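Local coordinates for protein serpin 2 (Anopheles gambiae, PDB 3PZF) that inhibits clip-domain serine proteases by forming a covalent complex with its target, and so restrains phenoloxidase activation and melanization in mosquito hemolymph, at residues 15-21 / 379-384; 21-27 / 264-270; 202-206 / 392-396; 285-291 / 338-343. One frame throughout, in Å; residues are numbered along the deposited sequence.

Interaction 1. Residues 15-21 / 379-384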
# COMPACT_ATOMS: atom_id res chain seq x y z
N GLY A 15 19.09 -9.79 2.83
CA GLY A 15 19.23 -9.58 1.40
C GLY A 15 17.88 -9.55 0.68
O GLY A 15 16.85 -9.92 1.26
N PRO A 16 17.89 -9.12 -0.59
CA PRO A 16 16.68 -8.99 -1.39
C PRO A 16 15.96 -10.32 -1.53
O PRO A 16 16.59 -11.38 -1.48
CB PRO A 16 17.21 -8.54 -2.76
CG PRO A 16 18.53 -7.87 -2.46
CD PRO A 16 19.09 -8.63 -1.30
N PHE A 17 14.66 -10.25 -1.76
CA PHE A 17 13.83 -11.42 -1.98
C PHE A 17 14.25 -12.21 -3.23
O PHE A 17 14.41 -11.65 -4.30
CB PHE A 17 12.39 -10.95 -2.13
CG PHE A 17 11.40 -12.06 -2.31
CD1 PHE A 17 11.24 -13.02 -1.33
CD2 PHE A 17 10.61 -12.13 -3.45
CE1 PHE A 17 10.31 -14.05 -1.48
CE2 PHE A 17 9.68 -13.17 -3.61
CZ PHE A 17 9.53 -14.12 -2.62
N GLN A 18 14.41 -13.53 -3.09
CA GLN A 18 14.89 -14.34 -4.23
C GLN A 18 13.80 -15.14 -4.93
O GLN A 18 14.08 -15.84 -5.92
CB GLN A 18 16.00 -15.29 -3.79
CG GLN A 18 17.20 -14.58 -3.22
CD GLN A 18 18.42 -15.45 -3.20
OE1 GLN A 18 18.33 -16.68 -3.14
NE2 GLN A 18 19.59 -14.81 -3.25
N GLY A 19 12.57 -15.03 -4.43
CA GLY A 19 11.46 -15.80 -4.97
C GLY A 19 10.67 -15.02 -6.00
O GLY A 19 11.13 -13.98 -6.50
N GLN A 20 9.48 -15.50 -6.33
CA GLN A 20 8.64 -14.82 -7.30
C GLN A 20 7.53 -14.19 -6.52
O GLN A 20 6.77 -14.86 -5.81
CB GLN A 20 8.09 -15.76 -8.39
CG GLN A 20 9.08 -16.00 -9.58
CD GLN A 20 8.63 -17.12 -10.53
OE1 GLN A 20 7.51 -17.63 -10.41
NE2 GLN A 20 9.51 -17.50 -11.47
N ARG A 21 7.44 -12.87 -6.62
CA ARG A 21 6.37 -12.13 -5.98
C ARG A 21 5.01 -12.44 -6.60
O ARG A 21 4.88 -12.47 -7.82
CB ARG A 21 6.68 -10.65 -6.14
CG ARG A 21 7.96 -10.26 -5.45
CD ARG A 21 8.45 -8.86 -5.86
NE ARG A 21 9.71 -8.55 -5.20
CZ ARG A 21 10.90 -9.00 -5.59
NH1 ARG A 21 11.01 -9.79 -6.67
NH2 ARG A 21 11.98 -8.67 -4.90
N GLU A 379 8.67 -3.38 0.60
CA GLU A 379 8.36 -4.81 0.49
C GLU A 379 8.86 -5.56 1.71
O GLU A 379 9.86 -5.19 2.30
CB GLU A 379 9.01 -5.31 -0.80
CG GLU A 379 9.42 -6.74 -0.89
CD GLU A 379 10.07 -6.99 -2.24
OE1 GLU A 379 9.43 -6.66 -3.25
OE2 GLU A 379 11.23 -7.45 -2.28
N ASP A 380 8.12 -6.60 2.09
CA ASP A 380 8.57 -7.63 3.03
C ASP A 380 9.50 -8.55 2.23
O ASP A 380 9.06 -9.25 1.34
CB ASP A 380 7.34 -8.39 3.57
CG ASP A 380 7.71 -9.51 4.53
OD1 ASP A 380 8.85 -10.02 4.47
OD2 ASP A 380 6.85 -9.88 5.37
N GLU A 381 10.80 -8.48 2.49
CA GLU A 381 11.77 -9.15 1.64
C GLU A 381 11.85 -10.64 1.95
O GLU A 381 12.58 -11.35 1.28
CB GLU A 381 13.14 -8.53 1.80
CG GLU A 381 13.13 -7.05 1.42
CD GLU A 381 14.52 -6.54 1.24
OE1 GLU A 381 14.88 -6.27 0.08
OE2 GLU A 381 15.24 -6.45 2.25
N THR A 382 11.13 -11.10 2.96
CA THR A 382 11.12 -12.54 3.27
C THR A 382 10.04 -13.26 2.47
O THR A 382 10.16 -14.46 2.19
CB THR A 382 10.93 -12.87 4.76
OG1 THR A 382 9.59 -12.56 5.17
CG2 THR A 382 11.94 -12.16 5.64
N LEU A 383 9.01 -12.52 2.05
CA LEU A 383 7.87 -13.12 1.39
C LEU A 383 7.44 -12.47 0.09
O LEU A 383 6.57 -13.01 -0.61
CB LEU A 383 6.68 -13.15 2.35
CG LEU A 383 6.88 -14.09 3.55
CD1 LEU A 383 5.82 -13.85 4.62
CD2 LEU A 383 6.88 -15.54 3.11
N GLY A 384 7.99 -11.29 -0.20
CA GLY A 384 7.69 -10.59 -1.44
C GLY A 384 6.53 -9.59 -1.37
O GLY A 384 6.18 -8.98 -2.36
O HOH W 1 13.78 -7.51 -2.02

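Interaction 2. Residues 21-27 / 264-270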
# COMPACT_ATOMS: atom_id res chain seq x y z
N ARG A 21 7.44 -12.87 -6.62
CA ARG A 21 6.37 -12.13 -5.98
C ARG A 21 5.01 -12.44 -6.60
O ARG A 21 4.88 -12.47 -7.82
CB ARG A 21 6.68 -10.65 -6.14
CG ARG A 21 7.96 -10.26 -5.45
CD ARG A 21 8.45 -8.86 -5.86
NE ARG A 21 9.71 -8.55 -5.20
CZ ARG A 21 10.90 -9.00 -5.59
NH1 ARG A 21 11.01 -9.79 -6.67
NH2 ARG A 21 11.98 -8.67 -4.90
N GLN A 22 4.00 -12.64 -5.76
CA GLN A 22 2.63 -12.77 -6.27
C GLN A 22 2.02 -11.37 -6.38
O GLN A 22 1.11 -11.00 -5.63
CB GLN A 22 1.78 -13.66 -5.34
CG GLN A 22 2.27 -15.09 -5.30
CD GLN A 22 1.39 -15.99 -4.47
OE1 GLN A 22 1.80 -17.09 -4.11
NE2 GLN A 22 0.17 -15.54 -4.15
N ASN A 23 2.55 -10.57 -7.31
CA ASN A 23 2.22 -9.15 -7.34
C ASN A 23 1.49 -8.75 -8.61
O ASN A 23 1.42 -7.57 -8.94
CB ASN A 23 3.48 -8.29 -7.14
CG ASN A 23 4.53 -8.55 -8.21
OD1 ASN A 23 4.38 -9.46 -9.05
ND2 ASN A 23 5.61 -7.78 -8.18
N GLU A 24 0.92 -9.74 -9.31
CA GLU A 24 0.20 -9.45 -10.55
C GLU A 24 -0.93 -8.44 -10.32
O GLU A 24 -1.03 -7.43 -11.01
CB GLU A 24 -0.38 -10.74 -11.15
CG GLU A 24 0.66 -11.76 -11.63
CD GLU A 24 1.25 -12.63 -10.51
OE1 GLU A 24 0.68 -12.67 -9.38
OE2 GLU A 24 2.28 -13.28 -10.76
N PHE A 25 -1.80 -8.74 -9.36
CA PHE A 25 -2.90 -7.84 -9.04
C PHE A 25 -2.34 -6.51 -8.52
O PHE A 25 -2.78 -5.45 -8.92
CB PHE A 25 -3.83 -8.43 -7.98
CG PHE A 25 -4.84 -7.43 -7.49
CD1 PHE A 25 -5.98 -7.16 -8.22
CD2 PHE A 25 -4.57 -6.66 -6.37
CE1 PHE A 25 -6.89 -6.20 -7.80
CE2 PHE A 25 -5.46 -5.68 -5.95
CZ PHE A 25 -6.62 -5.45 -6.67
N ASP A 26 -1.36 -6.59 -7.62
CA ASP A 26 -0.78 -5.37 -7.02
C ASP A 26 -0.35 -4.37 -8.08
O ASP A 26 -0.75 -3.20 -8.04
CB ASP A 26 0.44 -5.72 -6.16
CG ASP A 26 0.12 -6.79 -5.11
OD1 ASP A 26 -0.25 -7.91 -5.51
OD2 ASP A 26 0.29 -6.52 -3.90
N LEU A 27 0.46 -4.84 -9.04
CA LEU A 27 0.98 -3.98 -10.09
C LEU A 27 -0.13 -3.44 -10.99
O LEU A 27 -0.10 -2.27 -11.34
CB LEU A 27 2.04 -4.71 -10.90
CG LEU A 27 3.27 -5.08 -10.07
CD1 LEU A 27 4.32 -5.86 -10.85
CD2 LEU A 27 3.89 -3.80 -9.51
N ILE A 264 6.40 -1.95 -16.67
CA ILE A 264 6.41 -2.77 -15.47
C ILE A 264 5.26 -3.75 -15.43
O ILE A 264 4.11 -3.37 -15.61
CB ILE A 264 6.34 -1.90 -14.21
CG1 ILE A 264 7.65 -1.12 -14.04
CG2 ILE A 264 6.08 -2.77 -12.98
CD1 ILE A 264 7.57 -0.11 -12.91
N ASN A 265 5.60 -5.02 -15.20
CA ASN A 265 4.61 -6.07 -14.95
C ASN A 265 5.32 -7.07 -14.06
O ASN A 265 6.48 -6.86 -13.72
CB ASN A 265 4.12 -6.69 -16.26
CG ASN A 265 5.27 -7.15 -17.15
OD1 ASN A 265 5.98 -8.08 -16.80
ND2 ASN A 265 5.44 -6.51 -18.30
N SER A 266 4.66 -8.13 -13.63
CA SER A 266 5.30 -9.01 -12.66
C SER A 266 6.65 -9.55 -13.14
O SER A 266 7.60 -9.61 -12.36
CB SER A 266 4.39 -10.19 -12.30
OG SER A 266 3.27 -9.68 -11.58
N ALA A 267 6.71 -10.00 -14.40
CA ALA A 267 7.93 -10.61 -14.92
C ALA A 267 9.01 -9.56 -15.16
O ALA A 267 10.17 -9.79 -14.87
CB ALA A 267 7.63 -11.36 -16.23
N SER A 268 8.63 -8.42 -15.69
CA SER A 268 9.64 -7.41 -16.03
C SER A 268 10.18 -6.77 -14.74
O SER A 268 11.36 -6.40 -14.67
CB SER A 268 9.08 -6.35 -16.97
OG SER A 268 8.20 -5.48 -16.27
N LEU A 269 9.35 -6.68 -13.70
CA LEU A 269 9.81 -6.14 -12.43
C LEU A 269 10.64 -7.20 -11.74
O LEU A 269 11.68 -6.91 -11.16
CB LEU A 269 8.65 -5.67 -11.53
CG LEU A 269 9.05 -5.03 -10.20
CD1 LEU A 269 9.78 -3.73 -10.45
CD2 LEU A 269 7.78 -4.80 -9.29
N HIS A 270 10.21 -8.45 -11.85
CA HIS A 270 11.03 -9.54 -11.34
C HIS A 270 12.46 -9.45 -11.89
O HIS A 270 13.43 -9.52 -11.13
CB HIS A 270 10.46 -10.91 -11.69
CG HIS A 270 11.27 -12.03 -11.15
ND1 HIS A 270 11.25 -12.39 -9.82
CD2 HIS A 270 12.20 -12.83 -11.73
CE1 HIS A 270 12.10 -13.37 -9.61
NE2 HIS A 270 12.71 -13.64 -10.75
O HOH W 2 9.12 -11.21 -8.43

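Interaction 3. Residues 202-206 / 392-396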
# COMPACT_ATOMS: atom_id res chain seq x y z
N PRO A 202 16.36 22.44 -6.86
CA PRO A 202 15.21 22.27 -7.76
C PRO A 202 14.75 20.82 -7.89
O PRO A 202 15.54 19.86 -7.66
CB PRO A 202 15.74 22.75 -9.11
CG PRO A 202 16.85 23.71 -8.75
CD PRO A 202 17.50 23.08 -7.55
N PHE A 203 13.48 20.65 -8.24
CA PHE A 203 12.89 19.33 -8.54
C PHE A 203 12.16 19.50 -9.86
O PHE A 203 11.43 20.47 -10.04
CB PHE A 203 11.90 18.89 -7.45
CG PHE A 203 11.27 17.55 -7.72
CD1 PHE A 203 11.91 16.38 -7.29
CD2 PHE A 203 10.08 17.44 -8.42
CE1 PHE A 203 11.36 15.12 -7.54
CE2 PHE A 203 9.52 16.19 -8.68
CZ PHE A 203 10.17 15.02 -8.23
N TYR A 204 12.40 18.60 -10.81
CA TYR A 204 11.88 18.80 -12.16
C TYR A 204 10.65 17.96 -12.39
O TYR A 204 10.75 16.81 -12.83
CB TYR A 204 12.95 18.48 -13.18
CG TYR A 204 14.13 19.40 -12.99
CD1 TYR A 204 14.11 20.69 -13.54
CD2 TYR A 204 15.20 19.04 -12.20
CE1 TYR A 204 15.15 21.56 -13.35
CE2 TYR A 204 16.28 19.93 -12.00
CZ TYR A 204 16.23 21.20 -12.58
OH TYR A 204 17.25 22.13 -12.42
N GLY A 205 9.50 18.53 -12.09
CA GLY A 205 8.25 17.79 -12.18
C GLY A 205 7.85 17.48 -13.61
O GLY A 205 8.38 18.08 -14.56
N THR A 206 6.91 16.54 -13.75
CA THR A 206 6.49 16.00 -15.04
C THR A 206 5.90 17.06 -15.95
O THR A 206 6.18 17.09 -17.14
CB THR A 206 5.40 14.91 -14.86
OG1 THR A 206 5.97 13.76 -14.22
CG2 THR A 206 4.83 14.52 -16.22
N ILE A 392 6.16 9.87 -6.44
CA ILE A 392 6.39 11.25 -6.06
C ILE A 392 6.32 12.08 -7.32
O ILE A 392 7.10 11.86 -8.24
CB ILE A 392 7.78 11.39 -5.42
CG1 ILE A 392 7.82 10.62 -4.10
CG2 ILE A 392 8.17 12.86 -5.20
CD1 ILE A 392 6.73 11.07 -3.08
N GLU A 393 5.37 13.00 -7.39
CA GLU A 393 5.31 13.98 -8.48
C GLU A 393 5.79 15.37 -8.03
O GLU A 393 6.23 16.19 -8.84
CB GLU A 393 3.85 14.09 -8.95
CG GLU A 393 3.28 12.85 -9.60
CD GLU A 393 3.71 12.68 -11.04
OE1 GLU A 393 4.60 13.44 -11.52
OE2 GLU A 393 3.16 11.77 -11.69
N ASN A 394 5.72 15.63 -6.72
CA ASN A 394 6.07 16.95 -6.16
C ASN A 394 6.33 16.78 -4.67
O ASN A 394 5.39 16.85 -3.86
CB ASN A 394 4.89 17.92 -6.37
CG ASN A 394 5.15 19.33 -5.77
OD1 ASN A 394 6.23 19.62 -5.27
ND2 ASN A 394 4.14 20.18 -5.83
N PRO A 395 7.58 16.48 -4.31
CA PRO A 395 7.83 16.10 -2.92
C PRO A 395 7.75 17.29 -1.99
O PRO A 395 8.47 18.27 -2.17
CB PRO A 395 9.24 15.53 -2.94
CG PRO A 395 9.92 16.24 -4.12
CD PRO A 395 8.79 16.42 -5.14
N VAL A 396 6.87 17.18 -1.00
CA VAL A 396 6.73 18.23 -0.02
C VAL A 396 7.03 17.60 1.32
O VAL A 396 6.55 16.51 1.63
CB VAL A 396 5.31 18.85 0.00
CG1 VAL A 396 5.17 19.78 1.20
CG2 VAL A 396 5.02 19.60 -1.30
O HOH W 3 5.50 15.90 -11.39

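Interaction 4. Residues 285-291 / 338-343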
# COMPACT_ATOMS: atom_id res chain seq x y z
N LEU A 285 18.01 11.95 -2.56
CA LEU A 285 16.55 11.75 -2.52
C LEU A 285 15.91 12.97 -1.91
O LEU A 285 16.46 13.56 -0.97
CB LEU A 285 16.16 10.57 -1.64
CG LEU A 285 16.49 9.18 -2.21
CD1 LEU A 285 16.20 8.18 -1.12
CD2 LEU A 285 15.62 8.91 -3.42
N PRO A 286 14.75 13.36 -2.45
CA PRO A 286 14.02 14.45 -1.81
C PRO A 286 13.26 13.91 -0.61
O PRO A 286 12.73 12.80 -0.69
CB PRO A 286 13.04 14.91 -2.89
CG PRO A 286 12.78 13.66 -3.72
CD PRO A 286 14.09 12.88 -3.68
N LYS A 287 13.22 14.65 0.48
CA LYS A 287 12.43 14.24 1.62
C LYS A 287 10.95 14.50 1.30
O LYS A 287 10.62 15.42 0.54
CB LYS A 287 12.88 15.00 2.87
CG LYS A 287 14.31 14.59 3.30
CD LYS A 287 14.75 15.22 4.60
CE LYS A 287 15.27 16.64 4.38
NZ LYS A 287 15.75 17.29 5.65
N PHE A 288 10.07 13.67 1.86
CA PHE A 288 8.64 13.91 1.67
C PHE A 288 7.83 13.36 2.81
O PHE A 288 8.23 12.40 3.49
CB PHE A 288 8.13 13.35 0.32
CG PHE A 288 8.45 11.88 0.08
CD1 PHE A 288 9.52 11.49 -0.74
CD2 PHE A 288 7.66 10.89 0.66
CE1 PHE A 288 9.79 10.11 -0.99
CE2 PHE A 288 7.93 9.52 0.43
CZ PHE A 288 9.01 9.14 -0.39
N LYS A 289 6.70 14.01 3.04
CA LYS A 289 5.72 13.57 4.02
C LYS A 289 4.34 13.89 3.48
O LYS A 289 4.00 15.06 3.26
CB LYS A 289 5.95 14.32 5.34
CG LYS A 289 4.89 14.02 6.41
CD LYS A 289 5.21 14.73 7.70
CE LYS A 289 4.29 14.25 8.82
NZ LYS A 289 4.61 14.90 10.13
N PHE A 290 3.51 12.87 3.27
CA PHE A 290 2.17 13.11 2.75
C PHE A 290 1.27 11.92 3.02
O PHE A 290 1.70 10.86 3.48
CB PHE A 290 2.21 13.39 1.22
CG PHE A 290 2.53 12.16 0.35
CD1 PHE A 290 1.53 11.41 -0.27
CD2 PHE A 290 3.86 11.80 0.12
CE1 PHE A 290 1.84 10.30 -1.07
CE2 PHE A 290 4.19 10.70 -0.66
CZ PHE A 290 3.18 9.95 -1.28
N ASP A 291 -0.01 12.11 2.75
CA ASP A 291 -0.92 10.99 2.83
C ASP A 291 -1.83 10.99 1.61
O ASP A 291 -1.89 11.95 0.83
CB ASP A 291 -1.69 11.00 4.14
CG ASP A 291 -2.35 12.29 4.42
OD1 ASP A 291 -3.24 12.67 3.64
OD2 ASP A 291 -1.98 12.90 5.44
N GLY A 338 -0.33 6.97 5.05
CA GLY A 338 0.62 8.09 5.10
C GLY A 338 2.03 7.55 4.92
O GLY A 338 2.31 6.41 5.23
N ILE A 339 2.94 8.37 4.42
CA ILE A 339 4.33 7.91 4.25
C ILE A 339 5.20 9.13 4.47
O ILE A 339 4.83 10.24 4.09
CB ILE A 339 4.58 7.32 2.87
CG1 ILE A 339 5.99 6.68 2.76
CG2 ILE A 339 4.34 8.39 1.78
CD1 ILE A 339 6.21 5.41 3.65
N THR A 340 6.34 8.91 5.11
CA THR A 340 7.36 9.94 5.33
C THR A 340 8.70 9.31 5.06
O THR A 340 8.92 8.14 5.40
CB THR A 340 7.34 10.38 6.79
OG1 THR A 340 6.03 10.87 7.13
CG2 THR A 340 8.41 11.48 7.04
N ILE A 341 9.60 10.01 4.38
CA ILE A 341 11.00 9.63 4.46
C ILE A 341 11.82 10.86 4.85
O ILE A 341 11.59 11.98 4.36
CB ILE A 341 11.61 8.95 3.16
CG1 ILE A 341 11.70 9.94 1.99
CG2 ILE A 341 10.80 7.66 2.79
CD1 ILE A 341 12.43 9.38 0.75
N ASN A 342 12.77 10.64 5.75
CA ASN A 342 13.81 11.62 6.04
C ASN A 342 15.18 10.95 6.22
O ASN A 342 15.37 9.80 5.82
CB ASN A 342 13.43 12.48 7.25
CG ASN A 342 13.41 11.70 8.55
OD1 ASN A 342 13.76 10.54 8.59
ND2 ASN A 342 13.03 12.38 9.63
N GLU A 343 16.15 11.65 6.81
CA GLU A 343 17.50 11.10 6.93
C GLU A 343 17.57 9.82 7.76
O GLU A 343 18.47 9.02 7.60
CB GLU A 343 18.42 12.12 7.59
CG GLU A 343 18.68 13.34 6.71
CD GLU A 343 17.63 14.43 6.87
OE1 GLU A 343 16.60 14.25 7.57
OE2 GLU A 343 17.85 15.49 6.28
O HOH W 4 14.72 15.94 8.48

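Interaction 1. Residues 15-21 / 379-384
R21 and E379 meet in a two-point salt bridge that ties the chain's N-terminal loop to the end of strand 374-380 of the serpin fold. The guanidinium approaches side-on, giving each carboxylate oxygen its own nitrogen: R21 NE lies 2.7 Å from E379 OE1, and R21 NH2 lies 3.0 Å from E379 OE2. Both N-H groups point nearly straight at their acceptors, and both acceptors sit close to the guanidinium plane. The carboxylate is turned 39° against that plane, however, so OE1 is met from above its own plane while OE2 is met on the syn side. E379 OE2 also accepts from a water at 2.6 Å, which donates a second bond to E381 OE1 and takes the backbone N-H of F17 at 2.9 Å. One water thus serves two carboxylates and a loop amide, and E381 OE2 has its own salt bridge to R236. At the strand's end, D380 OD1 accepts from T382 N, which makes an Asx turn that shapes the chain before G384, and also from the T382 hydroxyl. The F17 side chain leaves its backbone N on the far side (chi1 -178°), which lays the ring against this turn. G384 CA stands 3.9 Å from the ring centroid and only 11° off the normal, a CH-pi contact, while G19 N lies over the opposite face. F17 CD2 lies over one face of the R21 guanidinium. With two acidic groups bridged by one water, the bound arginines R21 and R236 probably help keep both glutamates ionised.

Interaction 2. Residues 21-27 / 264-270
L27 sets its CG opposite the carbonyl carbon (chi1 -64°) and continues extended, which carries CD1 out to the start of helix 266-274. L269 answers with CG opposite its backbone N (chi1 -177°), and the two leucines meet through L27 CD1 and L269 CD2 at 3.9 Å, their side chains slanting across each other. The same L27 methyl rests on backbone, 3.6 Å from S266 N, and touches I264 CG2 at 4.1 Å. The contact therefore joins the first turns of two helices, 24-35 and 266-274, within the serpin fold. At the second of these starts N265 and S268 form a capping box: S268 N donates to N265 OD1 at 2.9 Å, and N265 N donates to S268 OG at 2.8 Å. S266, the first residue of that helix, faces the other one, and its OG packs 3.2 Å from E24 CA. I264 and L269 also lean on I249 of strand 244-251, while L27 reaches M386 of strand 386-392. Towards the N terminus the link becomes water-mediated. A single water accepts from R21 N and from R21 NH1, the latter at 2.9 Å, and hydrogen-bonds H270 ND1 at 2.8 Å. It lies in the planes of both the guanidinium and the imidazole, which are turned 59° apart; the NE side of the same arginine is engaged by E379.

Interaction 3. Residues 202-206 / 392-396
The C-terminal tail that follows strand 386-392 of the serpin fold packs here against the end of strand 200-203, with F203 and P395 facing each other. P395 CD sits over the middle of the F203 ring, 3.4 Å from its centroid and only 4° off the ring normal, a centred CH-pi contact. P395 CG reaches the same ring nearer its rim, 3.7 Å from F203 CD1. The phenyl group gets there because its CG lies opposite the backbone N (chi1 180°), and the two side chains approach from opposite directions. E393 O comes within 3.3 Å of F203 CE2, and I392 CG2 closes on F203 CZ at 4.2 Å. This hydrophobic end continues inward, since P395 also touches A213 of strand 211-227 and P286 and F288 of strand 277-295, so that the tail bridges strand 200-203 to strands 211-227 and 277-295. Past F203 the contact turns polar. Beyond G205, one water accepts from T206 N at 2.8 Å and donates to both E393 O and E393 OE1, the latter at 2.6 Å, linking the loop amide to two oxygens of one residue. T206 OG1 lies 3.0 Å from E393 OE1. The glutamate is bent at its second torsion (chi2 -79°), which brings OE1 back to the water also held by its own carbonyl, while OE2 forms a salt bridge with K391.

Interaction 4. Residues 285-291 / 338-343
F288 pairs with I341, and F290 with I339, as hydrogen-bonded pairs of two antiparallel strands whose axes run 4.8 Å apart at 179°. Both belong to beta-sheet A of the serpin fold, which takes up the reactive loop in inhibitory serpins. F290 and I339 exchange both bonds, I339 N to F290 O at 2.9 Å and F290 N to I339 O at 3.1 Å. At the other pair, I341 N donates to F288 O at 2.9 Å, whereas the return bond from F288 N is weak. The compact side of the ladder carries the two phenylalanines and two isoleucines. Each ring stands between its own backbone N and carbonyl carbon (F288 chi1 54°), which turns it towards the opposite strand. I341 CG1 then lies 3.7 Å from the F288 centroid, over one face, and I341 CD1 closes to 3.2 Å from F288 CE1, a very tight approach; I339 CG2 sits over a face of F290, towards its rim. The other side is looser: K289, exposed, runs alongside T340, its CG 3.4 Å from T340 OG1, and that hydroxyl is hydrogen-bonded to E347 of the hinge region required for protease binding. Past the ladder K287 NZ makes a salt bridge to E343 OE2 at 2.8 Å on its syn side, and a water joins E343 OE1 to the same amine only weakly. N342 OD1 accepts from hinge amides L344 and G345. The compact side is backed by further strands: F288 meets F376 and F374 of strand 374-380, I339 touches I378, and I339 and I341 both pack on M246 of strand 244-251.

In the fold
From the N terminus, interaction 1 opens first, and its loop of 357 intervening residues closes at 379-384, pinning the leading segment to strand 374-380. Interaction 2 starts on the shared R21 and closes at 264-270, nested within that loop; it joins helix 24-35 to helix 266-274. Interaction 3 opens at 202-206 and closes at 392-396, so it crosses both earlier contacts and fastens the C-terminal tail to strand 200-203. Interaction 4, strand 277-295 with 332-341, nests inside interactions 1 and 3 and follows 2 in series. Interactions 3 and 4 touch, with I392 packing on F288 and F290, whereas centres of 1 and 3 lie about 29 Å apart.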